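Local coordinates for DNA mismatch repair protein MUTS (Thermus aquaticus, PDB 1EWQ) that binds mismatched DNA in mismatch repair, possibly carrying out the recognition step, and has a weak ATPase activity, at residues A587-F592 with L692-Y697; V579-P584 with T591-T596; P455-V460 with Q474-P479; G441-F446 with P466-K471. All blocks are in the same frame, centred on the assembly; numbering follows the deposited sequence.

The four contacts form two groups far apart in the subunit, about 83 Å separating the centres of interactions 1 and 4. Interactions 1 and 2 are buried in the ATPase domain and share helix 589-603, which packs on neighbouring strands 690-694 and 578-582 of one sheet. Interaction 1 combines the aliphatic packing of a lysine with polar groups that bind sulfates beside it, whereas interaction 2 is purely apolar. Interactions 3 and 4 lie nearer the surface, in a small antiparallel sheet where strands 473-477 and 465-469 are neighbours. Aromatic rings do most of the packing in both, while residues beside them reach the DNA phosphates. Interactions 1 and 4 also touch the second subunit.

Interaction 1: A587-F592 with L692-Y697; sequences AGKSTF and LFATHY. With SO4 (sulfate ion), chain E; SO4 (sulfate ion), chain F.
Lys589, the lysine of the P-loop (Walker A) motif, lies across the end of strand 690-694, its aliphatic chain passing the methyl group of Ala694 with CE 4.3 Å from CB. The close part of the contact is at the ammonium end. NZ comes within 2.9 Å of Thr695 O at an angle too poor for a hydrogen bond; its bonds go to the carbonyls of Gly583 and Ile581. The bend at chi3 (-63°) helps to carry NZ to this backbone, and NZ stays 5.4 Å from O3 of the chain E sulfate.

The looser side carries the anions. That sulfate sits at the start of the helix, where Ser590 N donates to O4 (2.8 Å, 165°) and Ser590 OG to O1 (2.7 Å), with Met586 N as a further donor; the predicted ATP site includes these residues, so the ion probably marks a phosphate position. His696 meets the chain F sulfate at its ring edge, ND1 to O3 at 3.0 Å; Tyr737 N, and Thr668 OG1 and Ser669 OG of the second subunit, also bind it. Strand 690-694 runs between strands 657-662 and 578-582, with helix 589-603 packed across this part of the sheet.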
# COMPACT_ATOMS: atom_id res chain seq x y z
N ALA C 587 -11.31 28.67 -13.81
CA ALA C 587 -10.90 30.06 -13.67
C ALA C 587 -10.64 30.39 -12.21
O ALA C 587 -10.69 31.56 -11.81
CB ALA C 587 -11.97 30.99 -14.24
N GLY C 588 -10.40 29.36 -11.40
CA GLY C 588 -10.10 29.55 -9.99
C GLY C 588 -11.21 29.95 -9.03
O GLY C 588 -10.92 30.54 -7.99
N LYS C 589 -12.46 29.62 -9.33
CA LYS C 589 -13.55 29.98 -8.43
C LYS C 589 -13.43 29.20 -7.13
O LYS C 589 -13.52 29.78 -6.04
CB LYS C 589 -14.93 29.74 -9.07
CG LYS C 589 -15.18 30.57 -10.33
CD LYS C 589 -16.67 30.85 -10.61
CE LYS C 589 -17.46 29.58 -10.85
NZ LYS C 589 -18.88 29.88 -11.17
N SER C 590 -13.20 27.90 -7.24
CA SER C 590 -13.08 27.05 -6.05
C SER C 590 -11.90 27.42 -5.18
O SER C 590 -12.01 27.41 -3.95
CB SER C 590 -12.99 25.59 -6.45
OG SER C 590 -14.24 25.16 -6.93
N THR C 591 -10.78 27.72 -5.82
CA THR C 591 -9.58 28.09 -5.10
C THR C 591 -9.84 29.40 -4.36
O THR C 591 -9.36 29.60 -3.25
CB THR C 591 -8.39 28.26 -6.08
OG1 THR C 591 -8.01 26.97 -6.58
CG2 THR C 591 -7.20 28.90 -5.39
N PHE C 592 -10.62 30.29 -4.98
CA PHE C 592 -10.95 31.57 -4.37
C PHE C 592 -11.75 31.32 -3.09
O PHE C 592 -11.51 31.96 -2.06
CB PHE C 592 -11.77 32.43 -5.33
CG PHE C 592 -12.12 33.79 -4.80
CD1 PHE C 592 -11.11 34.70 -4.47
CD2 PHE C 592 -13.44 34.17 -4.64
CE1 PHE C 592 -11.44 35.98 -3.99
CE2 PHE C 592 -13.78 35.44 -4.16
CZ PHE C 592 -12.77 36.35 -3.84
N LEU C 692 -20.17 32.50 0.37
CA LEU C 692 -19.57 32.60 -0.96
C LEU C 692 -20.22 31.43 -1.70
O LEU C 692 -20.08 30.27 -1.31
CB LEU C 692 -18.05 32.41 -0.92
CG LEU C 692 -17.16 33.51 -0.35
CD1 LEU C 692 -15.70 33.07 -0.43
CD2 LEU C 692 -17.36 34.81 -1.12
N PHE C 693 -20.94 31.74 -2.76
CA PHE C 693 -21.66 30.73 -3.52
C PHE C 693 -21.25 30.75 -4.98
O PHE C 693 -21.72 31.61 -5.73
CB PHE C 693 -23.17 30.99 -3.37
CG PHE C 693 -24.06 29.91 -3.95
CD1 PHE C 693 -25.42 29.89 -3.63
CD2 PHE C 693 -23.55 28.94 -4.82
CE1 PHE C 693 -26.26 28.91 -4.15
CE2 PHE C 693 -24.40 27.95 -5.35
CZ PHE C 693 -25.75 27.94 -5.01
N ALA C 694 -20.38 29.82 -5.36
CA ALA C 694 -19.92 29.70 -6.74
C ALA C 694 -21.00 28.93 -7.49
O ALA C 694 -21.40 27.84 -7.06
CB ALA C 694 -18.61 28.92 -6.80
N THR C 695 -21.47 29.48 -8.60
CA THR C 695 -22.53 28.83 -9.37
C THR C 695 -22.51 29.26 -10.83
O THR C 695 -21.81 30.20 -11.19
CB THR C 695 -23.92 29.17 -8.77
OG1 THR C 695 -24.96 28.49 -9.50
CG2 THR C 695 -24.17 30.67 -8.82
N HIS C 696 -23.28 28.57 -11.66
CA HIS C 696 -23.40 28.90 -13.08
C HIS C 696 -24.76 29.53 -13.32
O HIS C 696 -25.01 30.10 -14.37
CB HIS C 696 -23.28 27.66 -13.95
CG HIS C 696 -21.92 27.04 -13.94
ND1 HIS C 696 -20.80 27.73 -14.35
CD2 HIS C 696 -21.49 25.83 -13.53
CE1 HIS C 696 -19.73 26.97 -14.19
NE2 HIS C 696 -20.13 25.81 -13.70
N TYR C 697 -25.65 29.42 -12.33
CA TYR C 697 -26.99 29.96 -12.47
C TYR C 697 -27.03 31.48 -12.55
O TYR C 697 -26.87 32.18 -11.54
CB TYR C 697 -27.86 29.50 -11.30
CG TYR C 697 -28.15 28.02 -11.30
CD1 TYR C 697 -28.39 27.34 -10.11
CD2 TYR C 697 -28.27 27.30 -12.50
CE1 TYR C 697 -28.74 26.00 -10.10
CE2 TYR C 697 -28.62 25.96 -12.50
CZ TYR C 697 -28.86 25.31 -11.30
OH TYR C 697 -29.22 23.99 -11.28
S SO4 E . -13.47 25.71 -10.39
O1 SO4 E . -13.97 24.60 -9.55
O2 SO4 E . -12.79 25.14 -11.57
O3 SO4 E . -14.58 26.56 -10.84
O4 SO4 E . -12.51 26.53 -9.63
S SO4 F . -20.70 29.24 -17.80
O1 SO4 F . -21.82 29.22 -18.76
O2 SO4 F . -19.62 30.10 -18.29
O3 SO4 F . -21.20 29.74 -16.51
O4 SO4 F . -20.20 27.86 -17.63

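Interaction 2: V579-P584 with T591-T596; sequences VLITGP and TFLRQT
Strand 578-582, the P-loop and helix 589-603 form the strand-loop-helix unit of a P-loop NTPase, and the side chain of Ile581 joins its strand directly to its helix. The contact is small and wholly apolar. Ile581 CD1 meets the ring of Phe592 at its edge, near the ring plane, 3.5 Å from CD2 and 3.7 Å from CE2. The same methyl touches a branch of Leu593, whose CD2 lies 3.9 Å away, so one terminal carbon fills the notch between two successive helical side chains. It reaches there because the isoleucine chain is extended at chi2 (176°), pushing CD1 out from the sheet.

Around this point, Phe592 also packs on Asn570 and Leu572 of strand 570-574, while Leu593 rests on Leu692 of the adjoining strand 690-694. The backbone of Ile581 pairs with Phe693 of that same strand, and Thr582 OG1 accepts a hydrogen bond from Ala733 N, so the strand is held within the sheet as its isoleucine meets the helix. One turn beyond the aromatic ring, Thr596 folds back on its own helix, OG1 donating to Phe592 O at 2.9 Å from a position tilted 22° out of the carbonyl plane.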
# COMPACT_ATOMS: atom_id res chain seq x y z
N VAL C 579 -22.65 36.26 -1.28
CA VAL C 579 -21.81 36.58 -2.43
C VAL C 579 -21.85 35.50 -3.50
O VAL C 579 -21.32 34.41 -3.31
CB VAL C 579 -20.34 36.77 -1.98
CG1 VAL C 579 -19.45 37.01 -3.18
CG2 VAL C 579 -20.24 37.93 -1.01
N LEU C 580 -22.48 35.80 -4.63
CA LEU C 580 -22.56 34.84 -5.71
C LEU C 580 -21.40 35.08 -6.64
O LEU C 580 -21.07 36.24 -6.94
CB LEU C 580 -23.86 35.00 -6.49
CG LEU C 580 -25.17 34.79 -5.72
CD1 LEU C 580 -26.31 35.29 -6.58
CD2 LEU C 580 -25.35 33.31 -5.37
N ILE C 581 -20.77 33.99 -7.09
CA ILE C 581 -19.64 34.08 -8.00
C ILE C 581 -19.93 33.27 -9.25
O ILE C 581 -19.86 32.04 -9.24
CB ILE C 581 -18.34 33.55 -7.35
CG1 ILE C 581 -18.07 34.32 -6.06
CG2 ILE C 581 -17.19 33.69 -8.32
CD1 ILE C 581 -16.87 33.83 -5.28
N THR C 582 -20.28 33.96 -10.32
CA THR C 582 -20.59 33.32 -11.59
C THR C 582 -19.35 33.24 -12.47
O THR C 582 -18.30 33.78 -12.12
CB THR C 582 -21.73 34.09 -12.33
OG1 THR C 582 -21.51 35.50 -12.21
CG2 THR C 582 -23.08 33.74 -11.73
N GLY C 583 -19.46 32.57 -13.60
CA GLY C 583 -18.32 32.43 -14.49
C GLY C 583 -18.01 30.96 -14.70
O GLY C 583 -18.52 30.11 -13.97
N PRO C 584 -17.17 30.62 -15.69
CA PRO C 584 -16.81 29.24 -15.98
C PRO C 584 -15.88 28.61 -14.97
O PRO C 584 -15.26 29.30 -14.16
CB PRO C 584 -16.13 29.35 -17.34
CG PRO C 584 -15.39 30.64 -17.19
CD PRO C 584 -16.43 31.55 -16.57
N THR C 591 -10.78 27.72 -5.82
CA THR C 591 -9.58 28.09 -5.10
C THR C 591 -9.84 29.40 -4.36
O THR C 591 -9.36 29.60 -3.25
CB THR C 591 -8.39 28.26 -6.08
OG1 THR C 591 -8.01 26.97 -6.58
CG2 THR C 591 -7.20 28.90 -5.39
N PHE C 592 -10.62 30.29 -4.98
CA PHE C 592 -10.95 31.57 -4.37
C PHE C 592 -11.75 31.32 -3.09
O PHE C 592 -11.51 31.96 -2.06
CB PHE C 592 -11.77 32.43 -5.33
CG PHE C 592 -12.12 33.79 -4.80
CD1 PHE C 592 -11.11 34.70 -4.47
CD2 PHE C 592 -13.44 34.17 -4.64
CE1 PHE C 592 -11.44 35.98 -3.99
CE2 PHE C 592 -13.78 35.44 -4.16
CZ PHE C 592 -12.77 36.35 -3.84
N LEU C 593 -12.69 30.39 -3.14
CA LEU C 593 -13.48 30.06 -1.96
C LEU C 593 -12.57 29.50 -0.88
O LEU C 593 -12.57 29.99 0.24
CB LEU C 593 -14.56 29.01 -2.27
CG LEU C 593 -15.72 29.33 -3.21
CD1 LEU C 593 -16.88 28.37 -2.94
CD2 LEU C 593 -16.16 30.74 -3.01
N ARG C 594 -11.80 28.48 -1.21
CA ARG C 594 -10.91 27.86 -0.24
C ARG C 594 -9.88 28.81 0.36
O ARG C 594 -9.61 28.73 1.56
CB ARG C 594 -10.20 26.65 -0.85
CG ARG C 594 -11.12 25.52 -1.32
CD ARG C 594 -10.31 24.35 -1.84
NE ARG C 594 -11.13 23.38 -2.54
CZ ARG C 594 -11.22 23.27 -3.86
NH1 ARG C 594 -10.52 24.09 -4.65
NH2 ARG C 594 -12.03 22.37 -4.40
N GLN C 595 -9.30 29.70 -0.45
CA GLN C 595 -8.29 30.62 0.08
C GLN C 595 -8.91 31.52 1.14
O GLN C 595 -8.25 31.88 2.11
CB GLN C 595 -7.65 31.47 -1.04
CG GLN C 595 -8.30 32.81 -1.39
CD GLN C 595 -7.55 33.55 -2.52
OE1 GLN C 595 -7.61 34.77 -2.64
NE2 GLN C 595 -6.86 32.80 -3.35
N THR C 596 -10.18 31.85 0.96
CA THR C 596 -10.90 32.69 1.91
C THR C 596 -10.99 31.97 3.26
O THR C 596 -10.68 32.55 4.31
CB THR C 596 -12.32 32.98 1.41
OG1 THR C 596 -12.25 33.67 0.16
CG2 THR C 596 -13.09 33.83 2.41

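Interaction 3: P455-V460 with Q474-P479; sequences PYYERV and QRYTLP. With nucleotides of chain A.
Val460 and Tyr476 meet at the face of the tyrosine ring, where the loop after strand 449-453 folds against a four-stranded antiparallel sheet that binds DNA. Val460 CG1 makes a CH-pi contact, 4.0 Å from the ring centroid, 19° off the normal and displaced toward the rim. Its other methyl, CG2, reaches the phenol end, 3.3 Å from Tyr476 OH. Next to this pair the ring of Tyr457 crosses the side chain of Gln474 at about a right angle, CE1 lying 3.8 Å from CB. Tyr457 OH is near Gln474 N, but the angle is too poor for a hydrogen bond.

Further out, Tyr476 meets the ring of Tyr464 and touches Pro466 on strand 465-469. With an alanine at Tyr476, Val460 would probably lose the surface its two methyls rest on, and a gap is likely to open between loop and sheet. A bend at chi2 (65°) turns the Gln474 amide back along its own strand, where NE2 donates to Arg475 O (3.0 Å), while OE1 pairs with Thr469. Arg475, also salt-bridged to Glu451, extends away from the loop to the phosphate of DT19 of chain A, NH1 donating to OP1 at 2.5 Å and NH2 to OP2 at 3.1 Å.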
# COMPACT_ATOMS: atom_id res chain seq x y z
N PRO C 455 53.86 -26.72 14.58
CA PRO C 455 55.32 -26.83 14.59
C PRO C 455 55.96 -26.88 15.99
O PRO C 455 57.13 -27.23 16.12
CB PRO C 455 55.77 -25.61 13.79
CG PRO C 455 54.64 -25.42 12.83
CD PRO C 455 53.43 -25.60 13.72
N TYR C 456 55.20 -26.52 17.02
CA TYR C 456 55.77 -26.57 18.36
C TYR C 456 55.08 -27.55 19.30
O TYR C 456 55.34 -27.53 20.50
CB TYR C 456 55.77 -25.18 19.00
CG TYR C 456 56.57 -24.15 18.24
CD1 TYR C 456 56.00 -23.42 17.20
CD2 TYR C 456 57.92 -23.92 18.54
CE1 TYR C 456 56.74 -22.49 16.48
CE2 TYR C 456 58.67 -22.99 17.83
CZ TYR C 456 58.09 -22.28 16.80
OH TYR C 456 58.84 -21.39 16.07
N TYR C 457 54.22 -28.42 18.76
CA TYR C 457 53.52 -29.39 19.60
C TYR C 457 54.43 -30.24 20.51
O TYR C 457 54.09 -30.49 21.65
CB TYR C 457 52.66 -30.34 18.75
CG TYR C 457 51.38 -29.73 18.20
CD1 TYR C 457 51.06 -28.39 18.43
CD2 TYR C 457 50.50 -30.50 17.44
CE1 TYR C 457 49.89 -27.83 17.90
CE2 TYR C 457 49.32 -29.96 16.92
CZ TYR C 457 49.03 -28.62 17.14
OH TYR C 457 47.88 -28.07 16.60
N GLU C 458 55.58 -30.69 20.00
CA GLU C 458 56.49 -31.53 20.80
C GLU C 458 57.32 -30.65 21.73
O GLU C 458 58.19 -31.12 22.45
CB GLU C 458 57.44 -32.33 19.88
CG GLU C 458 56.82 -32.89 18.61
CD GLU C 458 57.76 -33.81 17.84
OE1 GLU C 458 57.58 -33.99 16.62
OE2 GLU C 458 58.68 -34.37 18.46
N ARG C 459 57.01 -29.36 21.71
CA ARG C 459 57.72 -28.37 22.51
C ARG C 459 56.89 -27.92 23.73
O ARG C 459 57.37 -27.19 24.61
CB ARG C 459 58.03 -27.19 21.59
CG ARG C 459 59.43 -26.64 21.68
CD ARG C 459 60.53 -27.68 21.48
NE ARG C 459 61.72 -27.18 22.18
CZ ARG C 459 62.80 -27.90 22.47
NH1 ARG C 459 62.88 -29.17 22.13
NH2 ARG C 459 63.78 -27.33 23.15
N VAL C 460 55.64 -28.37 23.79
CA VAL C 460 54.71 -28.01 24.88
C VAL C 460 55.08 -28.63 26.23
O VAL C 460 55.27 -29.84 26.34
CB VAL C 460 53.28 -28.44 24.51
CG1 VAL C 460 52.33 -28.13 25.66
CG2 VAL C 460 52.83 -27.74 23.24
N GLN C 474 46.60 -25.96 18.91
CA GLN C 474 46.11 -26.66 20.08
C GLN C 474 46.12 -25.68 21.24
O GLN C 474 47.06 -24.88 21.38
CB GLN C 474 47.00 -27.86 20.40
CG GLN C 474 46.65 -28.60 21.69
CD GLN C 474 45.29 -29.28 21.64
OE1 GLN C 474 44.95 -29.98 20.68
NE2 GLN C 474 44.50 -29.11 22.71
N ARG C 475 45.08 -25.73 22.06
CA ARG C 475 44.98 -24.85 23.20
C ARG C 475 45.00 -25.63 24.50
O ARG C 475 44.44 -26.73 24.61
CB ARG C 475 43.71 -23.99 23.06
CG ARG C 475 43.79 -23.09 21.85
CD ARG C 475 42.45 -22.50 21.44
NE ARG C 475 42.61 -21.62 20.29
CZ ARG C 475 41.61 -21.14 19.56
NH1 ARG C 475 40.36 -21.45 19.85
NH2 ARG C 475 41.87 -20.34 18.53
N TYR C 476 45.68 -25.06 25.49
CA TYR C 476 45.83 -25.69 26.79
C TYR C 476 45.46 -24.78 27.93
O TYR C 476 45.05 -23.63 27.74
CB TYR C 476 47.27 -26.15 27.00
CG TYR C 476 47.90 -26.84 25.81
CD1 TYR C 476 48.37 -26.10 24.73
CD2 TYR C 476 48.06 -28.23 25.78
CE1 TYR C 476 48.98 -26.71 23.64
CE2 TYR C 476 48.67 -28.86 24.69
CZ TYR C 476 49.12 -28.09 23.63
OH TYR C 476 49.72 -28.69 22.55
N THR C 477 45.64 -25.30 29.14
CA THR C 477 45.33 -24.57 30.34
C THR C 477 46.35 -24.87 31.43
O THR C 477 46.94 -25.95 31.47
CB THR C 477 43.92 -24.96 30.85
OG1 THR C 477 42.94 -24.19 30.15
CG2 THR C 477 43.79 -24.73 32.33
N LEU C 478 46.58 -23.88 32.28
CA LEU C 478 47.47 -24.02 33.41
C LEU C 478 46.56 -23.78 34.62
O LEU C 478 45.57 -23.07 34.52
CB LEU C 478 48.60 -22.98 33.38
CG LEU C 478 49.75 -23.14 32.38
CD1 LEU C 478 50.80 -22.09 32.65
CD2 LEU C 478 50.37 -24.53 32.51
N PRO C 479 46.88 -24.40 35.76
CA PRO C 479 46.09 -24.26 37.00
C PRO C 479 45.88 -22.81 37.46
O PRO C 479 44.79 -22.44 37.91
CB PRO C 479 46.89 -25.08 38.00
CG PRO C 479 47.46 -26.19 37.14
CD PRO C 479 47.94 -25.41 35.93
P DT A 19 38.31 -20.09 17.38
OP1 DT A 19 38.26 -21.13 18.45
OP2 DT A 19 39.29 -18.97 17.47
O5' DT A 19 38.57 -20.85 16.02
C5' DT A 19 37.79 -20.54 14.89
C4' DT A 19 37.70 -21.74 13.98
O4' DT A 19 36.90 -21.35 12.85
C3' DT A 19 39.06 -22.16 13.42
O3' DT A 19 39.09 -23.57 13.22
C2' DT A 19 39.16 -21.37 12.13
C1' DT A 19 37.71 -21.12 11.72
N1 DT A 19 37.45 -19.73 11.30
C2 DT A 19 36.64 -19.53 10.21
O2 DT A 19 36.15 -20.46 9.57
N3 DT A 19 36.42 -18.21 9.89
C4 DT A 19 36.92 -17.11 10.54
O4 DT A 19 36.64 -15.98 10.14
C5 DT A 19 37.77 -17.39 11.68
C7 DT A 19 38.36 -16.25 12.46
C6 DT A 19 37.99 -18.67 11.99

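Interaction 4: G441-F446 with P466-K471; sequences GYNAVF and PVQTLK. With nucleotides of chain A.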
# COMPACT_ATOMS: atom_id res chain seq x y z
N GLY C 441 44.77 -16.54 24.39
CA GLY C 441 43.57 -16.06 23.73
C GLY C 441 42.35 -16.32 24.56
O GLY C 441 42.44 -16.79 25.70
N TYR C 442 41.18 -16.02 23.98
CA TYR C 442 39.93 -16.22 24.69
C TYR C 442 38.70 -16.35 23.77
O TYR C 442 38.64 -15.72 22.72
CB TYR C 442 39.71 -15.04 25.66
CG TYR C 442 38.33 -15.04 26.29
CD1 TYR C 442 38.12 -15.62 27.54
CD2 TYR C 442 37.22 -14.56 25.59
CE1 TYR C 442 36.85 -15.72 28.08
CE2 TYR C 442 35.94 -14.66 26.11
CZ TYR C 442 35.76 -15.25 27.36
OH TYR C 442 34.49 -15.39 27.87
N ASN C 443 37.76 -17.19 24.18
CA ASN C 443 36.48 -17.36 23.49
C ASN C 443 35.48 -17.85 24.53
O ASN C 443 35.84 -18.54 25.48
CB ASN C 443 36.54 -18.31 22.28
CG ASN C 443 36.75 -19.77 22.67
OD1 ASN C 443 36.10 -20.31 23.57
ND2 ASN C 443 37.65 -20.44 21.95
N ALA C 444 34.22 -17.46 24.36
CA ALA C 444 33.14 -17.79 25.28
C ALA C 444 32.93 -19.28 25.54
O ALA C 444 32.34 -19.65 26.56
CB ALA C 444 31.83 -17.17 24.78
N VAL C 445 33.41 -20.13 24.64
CA VAL C 445 33.22 -21.56 24.83
C VAL C 445 34.27 -22.23 25.72
O VAL C 445 33.93 -23.10 26.52
CB VAL C 445 33.17 -22.29 23.48
CG1 VAL C 445 32.87 -23.77 23.71
CG2 VAL C 445 32.11 -21.65 22.58
N PHE C 446 35.53 -21.85 25.58
CA PHE C 446 36.58 -22.46 26.39
C PHE C 446 37.22 -21.54 27.43
O PHE C 446 37.99 -22.00 28.27
CB PHE C 446 37.68 -23.05 25.49
CG PHE C 446 37.20 -24.15 24.58
CD1 PHE C 446 36.67 -23.86 23.32
CD2 PHE C 446 37.25 -25.48 24.99
CE1 PHE C 446 36.19 -24.89 22.49
CE2 PHE C 446 36.78 -26.51 24.17
CZ PHE C 446 36.25 -26.22 22.91
N PRO C 466 45.63 -29.97 27.83
CA PRO C 466 44.92 -29.86 26.56
C PRO C 466 43.49 -29.39 26.80
O PRO C 466 42.83 -29.90 27.70
CB PRO C 466 44.97 -31.28 26.00
CG PRO C 466 46.27 -31.80 26.56
CD PRO C 466 46.23 -31.31 27.98
N VAL C 467 43.03 -28.43 26.02
CA VAL C 467 41.67 -27.93 26.19
C VAL C 467 40.87 -27.94 24.89
O VAL C 467 39.70 -28.34 24.86
CB VAL C 467 41.68 -26.49 26.77
CG1 VAL C 467 40.31 -25.85 26.65
CG2 VAL C 467 42.10 -26.53 28.23
N GLN C 468 41.50 -27.50 23.80
CA GLN C 468 40.82 -27.46 22.52
C GLN C 468 41.78 -27.81 21.40
O GLN C 468 42.89 -27.26 21.32
CB GLN C 468 40.23 -26.07 22.27
CG GLN C 468 39.45 -25.95 20.95
CD GLN C 468 39.06 -24.51 20.61
OE1 GLN C 468 38.33 -24.28 19.64
NE2 GLN C 468 39.54 -23.55 21.39
N THR C 469 41.36 -28.72 20.54
CA THR C 469 42.17 -29.14 19.40
C THR C 469 41.59 -28.50 18.15
O THR C 469 40.38 -28.52 17.93
CB THR C 469 42.15 -30.68 19.21
OG1 THR C 469 42.72 -31.33 20.36
CG2 THR C 469 42.95 -31.06 17.96
N LEU C 470 42.46 -27.91 17.34
CA LEU C 470 42.02 -27.29 16.11
C LEU C 470 42.77 -27.91 14.94
O LEU C 470 43.60 -28.80 15.13
CB LEU C 470 42.24 -25.77 16.15
CG LEU C 470 41.44 -25.06 17.24
CD1 LEU C 470 42.35 -24.69 18.41
CD2 LEU C 470 40.78 -23.82 16.67
N LYS C 471 42.46 -27.44 13.74
CA LYS C 471 43.09 -27.95 12.54
C LYS C 471 44.61 -28.01 12.67
O LYS C 471 45.22 -29.06 12.44
CB LYS C 471 42.69 -27.10 11.33
CG LYS C 471 42.82 -27.81 9.99
CD LYS C 471 42.14 -29.18 10.01
CE LYS C 471 42.01 -29.76 8.60
NZ LYS C 471 43.30 -29.68 7.85
P DC A 20 40.46 -24.28 12.74
OP1 DC A 20 40.38 -25.69 13.21
OP2 DC A 20 41.63 -23.44 13.11
O5' DC A 20 40.31 -24.27 11.16
C5' DC A 20 39.16 -24.84 10.55
C4' DC A 20 39.17 -24.58 9.07
O4' DC A 20 38.73 -23.23 8.77
C3' DC A 20 40.55 -24.74 8.43
O3' DC A 20 40.45 -25.51 7.25
C2' DC A 20 40.96 -23.31 8.08
C1' DC A 20 39.61 -22.64 7.83
N1 DC A 20 39.60 -21.19 8.05
C2 DC A 20 38.79 -20.39 7.21
O2 DC A 20 38.12 -20.94 6.33
N3 DC A 20 38.77 -19.05 7.40
C4 DC A 20 39.51 -18.50 8.37
N4 DC A 20 39.47 -17.17 8.52
C5 DC A 20 40.33 -19.29 9.23
C6 DC A 20 40.35 -20.61 9.03
P DT A 19 38.31 -20.09 17.38
OP1 DT A 19 38.26 -21.13 18.45
OP2 DT A 19 39.29 -18.97 17.47
O5' DT A 19 38.57 -20.85 16.02
C5' DT A 19 37.79 -20.54 14.89
C4' DT A 19 37.70 -21.74 13.98
O4' DT A 19 36.90 -21.35 12.85
C3' DT A 19 39.06 -22.16 13.42
O3' DT A 19 39.09 -23.57 13.22
C2' DT A 19 39.16 -21.37 12.13
C1' DT A 19 37.71 -21.12 11.72
N1 DT A 19 37.45 -19.73 11.30
C2 DT A 19 36.64 -19.53 10.21
O2 DT A 19 36.15 -20.46 9.57
N3 DT A 19 36.42 -18.21 9.89
C4 DT A 19 36.92 -17.11 10.54
O4 DT A 19 36.64 -15.98 10.14
C5 DT A 19 37.77 -17.39 11.68
C7 DT A 19 38.36 -16.25 12.46
C6 DT A 19 37.99 -18.67 11.99
P DG A 21 41.77 -26.04 6.52
OP1 DG A 21 41.61 -27.51 6.41
OP2 DG A 21 42.97 -25.48 7.20
O5' DG A 21 41.66 -25.38 5.08
C5' DG A 21 40.44 -25.51 4.33
C4' DG A 21 40.49 -24.65 3.09
O4' DG A 21 40.39 -23.25 3.45
C3' DG A 21 41.77 -24.79 2.25
O3' DG A 21 41.41 -24.81 0.86
C2' DG A 21 42.58 -23.56 2.64
C1' DG A 21 41.50 -22.53 2.94
N9 DG A 21 41.84 -21.50 3.92
C8 DG A 21 42.50 -21.68 5.12
N7 DG A 21 42.61 -20.57 5.80
C5 DG A 21 42.01 -19.61 5.01
C6 DG A 21 41.82 -18.20 5.22
O6 DG A 21 42.17 -17.52 6.19
N1 DG A 21 41.16 -17.61 4.16
C2 DG A 21 40.74 -18.26 3.03
N2 DG A 21 40.12 -17.51 2.11
N3 DG A 21 40.91 -19.55 2.81
C4 DG A 21 41.54 -20.16 3.84
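Asn443 OD1 takes the backbone N-H of Phe446 at 2.6 Å, in a nearly straight bond (164°) that comes in close to the line of the side-chain C=O. This closes an Asx motif at the end of strand 439-443. The asparagine has CG between its backbone N and carbonyl carbon (chi1 69°), and the resulting turn delivers Phe446 toward strand 465-469.

There the aromatic ring spreads over Gln468. CB of the glutamine stands directly above the ring centre, 3.9 Å from the centroid, and the extended chain carries the amide along the same face, its plane only 16° from that of the ring. Phe446 CE1 is 3.5 Å from Gln468 CD. Val467 adds a methyl alongside, its CG1 3.5 Å from Phe446 CD2. Replacing Phe446 with a serine would probably strip Gln468 of its flat cover and set its amide free to turn beside the DNA backbone.

Beyond the packing, Lys471 N donates to OP1 of DC20 of chain A at 2.8 Å, while its NZ makes a weak bond to OP1 of DG21 of chain A. Phe446 also packs on Leu470 of the second subunit, and Thr469 hydrogen-bonds to Thr469 of that subunit. Two residues, Val467 and Gln468, sit opposite the single Arg475 of strand 473-477, which makes a classic beta bulge in this four-stranded antiparallel DNA-binding sheet.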